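Local coordinates for homoserine kinase (Cytophaga hutchinsonii, PDB 4P52), which probably catalyses the ATP-dependent phosphorylation of L-homoserine to O-phospho-L-homoserine, a step of threonine biosynthesis, as a member of the GHMP kinase family, at residues A[30-35]-A[322-327]; A[45-50]-A[193-198]; A[124-129]-A[163-168]. One frame throughout, in Å; residues are numbered along the deposited sequence.

Contact 1: A[30-35]-A[322-327]; sequences FAPATV and TVNQQG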
# COMPACT_ATOMS: atom_id res chain seq x y z
N PHE A 30 -13.30 -3.46 -29.15
CA PHE A 30 -14.07 -3.08 -28.00
C PHE A 30 -13.12 -2.91 -26.82
O PHE A 30 -12.21 -3.71 -26.64
CB PHE A 30 -15.13 -4.14 -27.71
CG PHE A 30 -15.70 -4.09 -26.33
CD1 PHE A 30 -15.01 -4.69 -25.25
CD2 PHE A 30 -16.92 -3.46 -26.09
CE1 PHE A 30 -15.54 -4.66 -23.96
CE2 PHE A 30 -17.46 -3.43 -24.80
CZ PHE A 30 -16.76 -4.04 -23.73
N ALA A 31 -13.31 -1.88 -26.00
CA ALA A 31 -12.45 -1.69 -24.83
C ALA A 31 -13.34 -1.48 -23.62
O ALA A 31 -14.32 -0.76 -23.71
CB ALA A 31 -11.49 -0.55 -25.03
N PRO A 32 -12.99 -2.11 -22.48
CA PRO A 32 -13.89 -2.14 -21.34
C PRO A 32 -13.89 -0.93 -20.42
O PRO A 32 -12.87 -0.23 -20.25
CB PRO A 32 -13.44 -3.39 -20.59
CG PRO A 32 -11.97 -3.44 -20.83
CD PRO A 32 -11.76 -2.87 -22.21
N ALA A 33 -15.04 -0.68 -19.80
CA ALA A 33 -15.11 0.18 -18.61
C ALA A 33 -14.11 -0.29 -17.53
O ALA A 33 -13.77 -1.48 -17.44
CB ALA A 33 -16.53 0.16 -18.05
N THR A 34 -13.63 0.65 -16.74
CA THR A 34 -12.71 0.34 -15.66
C THR A 34 -13.21 1.00 -14.41
O THR A 34 -13.85 2.04 -14.47
CB THR A 34 -11.30 0.88 -15.94
OG1 THR A 34 -11.40 2.22 -16.42
CG2 THR A 34 -10.58 0.04 -16.97
N VAL A 35 -12.91 0.40 -13.26
CA VAL A 35 -13.17 1.03 -11.98
C VAL A 35 -11.86 1.55 -11.36
O VAL A 35 -10.99 0.78 -10.96
CB VAL A 35 -13.84 0.05 -11.01
CG1 VAL A 35 -14.00 0.69 -9.62
CG2 VAL A 35 -15.19 -0.39 -11.56
N THR A 322 -16.86 -10.68 -12.87
CA THR A 322 -15.51 -10.79 -12.31
C THR A 322 -14.60 -9.73 -12.98
O THR A 322 -15.02 -9.06 -13.94
CB THR A 322 -14.94 -12.23 -12.47
OG1 THR A 322 -14.85 -12.57 -13.86
CG2 THR A 322 -15.83 -13.27 -11.75
N VAL A 323 -13.37 -9.59 -12.50
CA VAL A 323 -12.39 -8.72 -13.13
C VAL A 323 -12.08 -9.24 -14.53
O VAL A 323 -11.83 -10.44 -14.73
CB VAL A 323 -11.09 -8.67 -12.29
CG1 VAL A 323 -9.98 -7.89 -13.02
CG2 VAL A 323 -11.38 -8.06 -10.92
N ASN A 324 -12.11 -8.34 -15.51
CA ASN A 324 -11.91 -8.70 -16.90
C ASN A 324 -10.41 -8.76 -17.17
O ASN A 324 -9.74 -7.74 -17.21
CB ASN A 324 -12.64 -7.67 -17.77
CG ASN A 324 -12.30 -7.77 -19.26
OD1 ASN A 324 -11.53 -8.64 -19.71
ND2 ASN A 324 -12.85 -6.84 -20.04
N GLN A 325 -9.89 -9.98 -17.33
CA GLN A 325 -8.46 -10.19 -17.56
C GLN A 325 -8.04 -9.95 -19.01
O GLN A 325 -6.86 -9.90 -19.30
CB GLN A 325 -8.10 -11.62 -17.20
CG GLN A 325 -8.47 -12.11 -15.80
CD GLN A 325 -7.77 -11.33 -14.69
OE1 GLN A 325 -6.66 -10.83 -14.85
NE2 GLN A 325 -8.45 -11.21 -13.56
N GLN A 326 -8.98 -9.86 -19.93
CA GLN A 326 -8.65 -9.73 -21.33
C GLN A 326 -8.21 -8.32 -21.70
O GLN A 326 -7.18 -8.14 -22.33
CB GLN A 326 -9.85 -10.15 -22.20
CG GLN A 326 -9.71 -9.94 -23.71
CD GLN A 326 -8.36 -10.37 -24.29
OE1 GLN A 326 -7.73 -11.34 -23.85
NE2 GLN A 326 -7.93 -9.65 -25.30
N GLY A 327 -8.98 -7.33 -21.26
CA GLY A 327 -8.75 -5.96 -21.70
C GLY A 327 -9.44 -5.79 -23.04
O GLY A 327 -10.55 -6.27 -23.22
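The Asn324 side chain crosses Pro32 at about a right angle and presents its amide nitrogen to the outer rim of the proline ring. Asn324 ND2 lies 3.5 Å from Pro32 CB and 3.6 Å from Pro32 CG. Round the same rim, Pro32 CD meets the backbone of Gly327, 3.7 Å from Gly327 O. The proline is thus touched by an amide at one end of its rim and by a carbonyl at the other. These are van der Waals contacts. The hydrogen bonds of the amide go to groups other than the proline. Asn324 CG is turned away from its own backbone N (chi1 169°), and ND2 gives a hydrogen bond to Val49 O. The other amide atom, Asn324 OD1, holds the loop. Asn324 OD1 accepts from Gln326 N at 2.8 Å, with the donor tilted from the carbonyl plane. Asn324 OD1 also accepts from Gly327 N at 3.3 Å, with the donor well above that plane. Both donors come from the same face, and together they fix the amide's rotation. Gly327 has a positive phi (83°) that suits glycine. The bonds to OD1 form an Asx turn within an Asx motif, which carries the chain from strand 316-322 past strand 26-36 toward strand 329-330.

Contact 2: A[45-50]-A[193-198]; sequences LGFAVD and LYATII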
# COMPACT_ATOMS: atom_id res chain seq x y z
N LEU A 45 -5.04 2.53 -7.86
CA LEU A 45 -5.61 1.19 -8.12
C LEU A 45 -6.75 1.32 -9.12
O LEU A 45 -7.49 2.29 -9.10
CB LEU A 45 -6.18 0.56 -6.86
CG LEU A 45 -5.24 0.43 -5.67
CD1 LEU A 45 -6.04 -0.06 -4.46
CD2 LEU A 45 -4.07 -0.49 -6.00
N GLY A 46 -6.88 0.33 -9.99
CA GLY A 46 -7.94 0.31 -10.99
C GLY A 46 -8.05 -1.10 -11.53
O GLY A 46 -7.07 -1.88 -11.52
N PHE A 47 -9.25 -1.46 -12.01
CA PHE A 47 -9.44 -2.77 -12.61
C PHE A 47 -10.51 -2.70 -13.68
O PHE A 47 -11.37 -1.82 -13.65
CB PHE A 47 -9.76 -3.83 -11.55
CG PHE A 47 -11.08 -3.65 -10.88
CD1 PHE A 47 -12.26 -4.13 -11.47
CD2 PHE A 47 -11.17 -3.02 -9.61
CE1 PHE A 47 -13.48 -4.00 -10.84
CE2 PHE A 47 -12.40 -2.88 -8.97
CZ PHE A 47 -13.56 -3.37 -9.59
N ALA A 48 -10.45 -3.63 -14.64
CA ALA A 48 -11.37 -3.62 -15.79
C ALA A 48 -12.55 -4.50 -15.52
O ALA A 48 -12.45 -5.51 -14.82
CB ALA A 48 -10.65 -4.07 -17.04
N VAL A 49 -13.70 -4.14 -16.06
CA VAL A 49 -14.84 -5.02 -15.93
C VAL A 49 -15.26 -5.47 -17.31
O VAL A 49 -14.66 -5.04 -18.27
CB VAL A 49 -16.00 -4.38 -15.14
CG1 VAL A 49 -15.61 -4.28 -13.68
CG2 VAL A 49 -16.39 -3.03 -15.74
N ASP A 50 -16.26 -6.36 -17.39
CA ASP A 50 -16.71 -6.92 -18.68
C ASP A 50 -17.53 -5.91 -19.48
O ASP A 50 -17.40 -5.87 -20.71
CB ASP A 50 -17.58 -8.16 -18.48
CG ASP A 50 -16.81 -9.37 -17.95
OD1 ASP A 50 -15.54 -9.37 -17.89
OD2 ASP A 50 -17.50 -10.36 -17.57
N LEU A 193 -13.86 -13.22 -7.09
CA LEU A 193 -14.13 -11.85 -6.68
C LEU A 193 -14.99 -11.15 -7.73
O LEU A 193 -14.62 -11.08 -8.91
CB LEU A 193 -12.81 -11.11 -6.43
CG LEU A 193 -13.04 -9.67 -6.01
CD1 LEU A 193 -13.37 -9.63 -4.53
CD2 LEU A 193 -11.83 -8.83 -6.34
N TYR A 194 -16.14 -10.64 -7.30
CA TYR A 194 -17.08 -10.01 -8.23
C TYR A 194 -17.24 -8.55 -7.91
O TYR A 194 -17.12 -8.13 -6.74
CB TYR A 194 -18.45 -10.67 -8.11
CG TYR A 194 -18.53 -11.99 -8.80
CD1 TYR A 194 -18.00 -13.13 -8.21
CD2 TYR A 194 -19.17 -12.09 -10.06
CE1 TYR A 194 -18.09 -14.34 -8.84
CE2 TYR A 194 -19.25 -13.31 -10.70
CZ TYR A 194 -18.70 -14.42 -10.08
OH TYR A 194 -18.76 -15.63 -10.69
N ALA A 195 -17.47 -7.79 -8.96
CA ALA A 195 -17.73 -6.37 -8.87
C ALA A 195 -19.16 -6.10 -9.38
O ALA A 195 -19.55 -6.55 -10.48
CB ALA A 195 -16.74 -5.63 -9.72
N THR A 196 -19.95 -5.40 -8.56
CA THR A 196 -21.23 -4.92 -8.99
C THR A 196 -21.06 -3.44 -9.19
O THR A 196 -20.65 -2.74 -8.26
CB THR A 196 -22.34 -5.19 -7.95
OG1 THR A 196 -22.36 -6.58 -7.63
CG2 THR A 196 -23.69 -4.80 -8.53
N ILE A 197 -21.34 -2.97 -10.41
CA ILE A 197 -21.34 -1.55 -10.76
C ILE A 197 -22.79 -1.07 -10.92
O ILE A 197 -23.59 -1.71 -11.62
CB ILE A 197 -20.67 -1.25 -12.13
CG1 ILE A 197 -19.24 -1.77 -12.25
CG2 ILE A 197 -20.62 0.25 -12.39
CD1 ILE A 197 -18.45 -1.65 -10.99
N ILE A 198 -23.12 0.04 -10.27
CA ILE A 198 -24.37 0.73 -10.54
C ILE A 198 -24.09 2.14 -11.06
O ILE A 198 -23.32 2.92 -10.45
CB ILE A 198 -25.35 0.72 -9.34
CG1 ILE A 198 -26.70 1.30 -9.76
CG2 ILE A 198 -24.77 1.41 -8.10
CD1 ILE A 198 -27.84 0.76 -8.93
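Phe47 lays one corner of its ring against the methyl of Ala195. Phe47 CE1 is 3.8 Å from Ala195 CB, and Phe47 CZ follows at 3.9 Å. The methyl approaches the ring obliquely. The phenyl reaches it because CG of Phe47 sits between the backbone N and the carbonyl carbon (chi1 68°). Val49, two residues on and on the same side of strand 45-49, comes to the same methyl. Val49 CG1 is 4.3 Å from Ala195 CB. Val49 CG1 also packs on the phenyl, 3.6 Å from Phe47 CE1, so ring, branch and methyl form a small apolar cluster. Ile197 points to the same side as Ala195 and lies slightly farther from strand 45-49. Leu291 of strand 288-292 also touches Ala195, and Ser321 of strand 316-322 touches Val49. The two strands belong to different sheets: 45-49 to the mixed sheet with strand 26-36, and 194-200 to the four-stranded antiparallel sheet. The contact therefore joins the two sheets through side chains, not by backbone pairing. Every group that meets here is hydrocarbon and buried. The join therefore rests on shape and exclusion of water, with nothing polar across it to set a precise direction.

Contact 3: A[124-129]-A[163-168]; sequences STVAGV and DNVAPC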
# COMPACT_ATOMS: atom_id res chain seq x y z
N SER A 124 -12.41 4.63 -25.07
CA SER A 124 -12.34 5.08 -26.45
C SER A 124 -10.91 5.13 -26.96
O SER A 124 -10.59 4.67 -28.07
CB SER A 124 -12.95 6.47 -26.54
OG SER A 124 -14.37 6.38 -26.43
N THR A 125 -10.05 5.72 -26.14
CA THR A 125 -8.67 5.97 -26.50
C THR A 125 -7.92 4.65 -26.63
O THR A 125 -7.16 4.46 -27.60
CB THR A 125 -8.01 6.82 -25.41
OG1 THR A 125 -8.78 8.02 -25.22
CG2 THR A 125 -6.61 7.19 -25.81
N VAL A 126 -8.13 3.75 -25.67
CA VAL A 126 -7.49 2.44 -25.67
C VAL A 126 -8.01 1.64 -26.88
O VAL A 126 -7.22 1.01 -27.59
CB VAL A 126 -7.75 1.70 -24.34
CG1 VAL A 126 -7.44 0.23 -24.45
CG2 VAL A 126 -6.93 2.33 -23.23
N ALA A 127 -9.31 1.69 -27.14
CA ALA A 127 -9.87 1.08 -28.32
C ALA A 127 -9.18 1.55 -29.62
O ALA A 127 -8.78 0.70 -30.44
CB ALA A 127 -11.36 1.28 -28.39
N GLY A 128 -9.00 2.85 -29.78
CA GLY A 128 -8.33 3.37 -30.98
C GLY A 128 -6.90 2.90 -31.15
O GLY A 128 -6.48 2.52 -32.26
N VAL A 129 -6.14 2.88 -30.07
CA VAL A 129 -4.71 2.60 -30.14
C VAL A 129 -4.48 1.10 -30.37
O VAL A 129 -3.67 0.70 -31.22
CB VAL A 129 -3.99 3.07 -28.86
CG1 VAL A 129 -2.54 2.66 -28.91
CG2 VAL A 129 -4.07 4.58 -28.76
N ASP A 163 -4.74 4.80 -13.88
CA ASP A 163 -5.53 3.78 -13.20
C ASP A 163 -6.85 3.48 -13.92
O ASP A 163 -7.52 2.52 -13.58
CB ASP A 163 -5.75 4.09 -11.73
CG ASP A 163 -6.56 5.35 -11.48
OD1 ASP A 163 -6.93 6.08 -12.45
OD2 ASP A 163 -6.81 5.62 -10.28
N ASN A 164 -7.19 4.29 -14.92
CA ASN A 164 -8.21 3.87 -15.90
C ASN A 164 -7.57 3.23 -17.14
O ASN A 164 -7.94 2.12 -17.53
CB ASN A 164 -9.08 5.04 -16.34
CG ASN A 164 -9.94 5.58 -15.22
OD1 ASN A 164 -9.77 6.74 -14.84
ND2 ASN A 164 -10.90 4.79 -14.73
N VAL A 165 -6.60 3.92 -17.73
CA VAL A 165 -6.03 3.54 -19.00
C VAL A 165 -5.29 2.20 -18.95
O VAL A 165 -5.53 1.35 -19.81
CB VAL A 165 -5.09 4.63 -19.55
CG1 VAL A 165 -4.56 4.23 -20.91
CG2 VAL A 165 -5.81 5.96 -19.72
N ALA A 166 -4.40 2.01 -17.96
CA ALA A 166 -3.62 0.77 -17.89
C ALA A 166 -4.47 -0.51 -17.78
O ALA A 166 -4.27 -1.45 -18.58
CB ALA A 166 -2.54 0.83 -16.81
N PRO A 167 -5.44 -0.56 -16.82
CA PRO A 167 -6.27 -1.77 -16.74
C PRO A 167 -7.19 -1.95 -17.96
O PRO A 167 -7.55 -3.10 -18.33
CB PRO A 167 -7.11 -1.56 -15.46
CG PRO A 167 -7.11 -0.08 -15.25
CD PRO A 167 -5.80 0.44 -15.79
N CYS A 168 -7.55 -0.84 -18.58
CA CYS A 168 -8.35 -0.90 -19.76
C CYS A 168 -7.56 -1.59 -20.88
O CYS A 168 -8.06 -2.51 -21.53
CB CYS A 168 -8.77 0.50 -20.20
SG CYS A 168 -9.82 0.38 -21.66
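Thr125 OG1, on the residue next to the Val126 that meets Val165 and Cys168, is gripped by Ser121 O one turn back and by Thr86 OG1. This pins the side chain of Thr125 to its own helix, 120-135, and to the start of helix 86-98. The setting is the N-terminal domain of the GHMP kinase fold. Helix 120-135 follows the glycine- and serine-rich loop that in this family binds the phosphates of ATP. The neighbouring Ser124 OG bonds to Asp54 OD2. Across the contact the chemistry is apolar. Val126 sets its two methyls against Val165 and Cys168 of helix 162-170. Val126 CG2 lies 3.8 Å from Val165 CG1, and the two valine side chains slide past each other in opposite directions. The same methyl also comes near Cys168 CB. Leu146 and Ala149 of helix 146-157 also touch Val165. The other branch, Val126 CG1, turns to the sulfur and is 3.7 Å from Cys168 SG. Pro167 breaks the backbone bonding of helix 162-170 just before this point, and the helix kinks there. Cys168 SG stands anti to its backbone N (chi1 -178°), which extends it toward helix 120-135. There it rests against the branch point of the valine, with Cys168 SG 3.6 Å from Val126 CB.

How the contacts relate
From the N terminus, strand 26-36 supplies the first half of contact 1, and strand 45-49 follows as its neighbour in the mixed sheet. Helices 120-135 and 162-170 then meet in contact 3, closing a short, largely helical loop. Strand 194-200 returns to 45-50 and closes contact 2 round contact 3. Near the C terminus, 322-327 closes contact 1 round both. The three contacts nest without crossing. Contacts 1 and 2 are joined by backbone bonds, Val35 N to Phe47 O and Asn324 N to Ala48 O. Thr34 OG1 bonds to Asn164 ND2, linking contacts 1 and 3. Together they tie the helices to the mixed sheet, and that sheet to the four-stranded one.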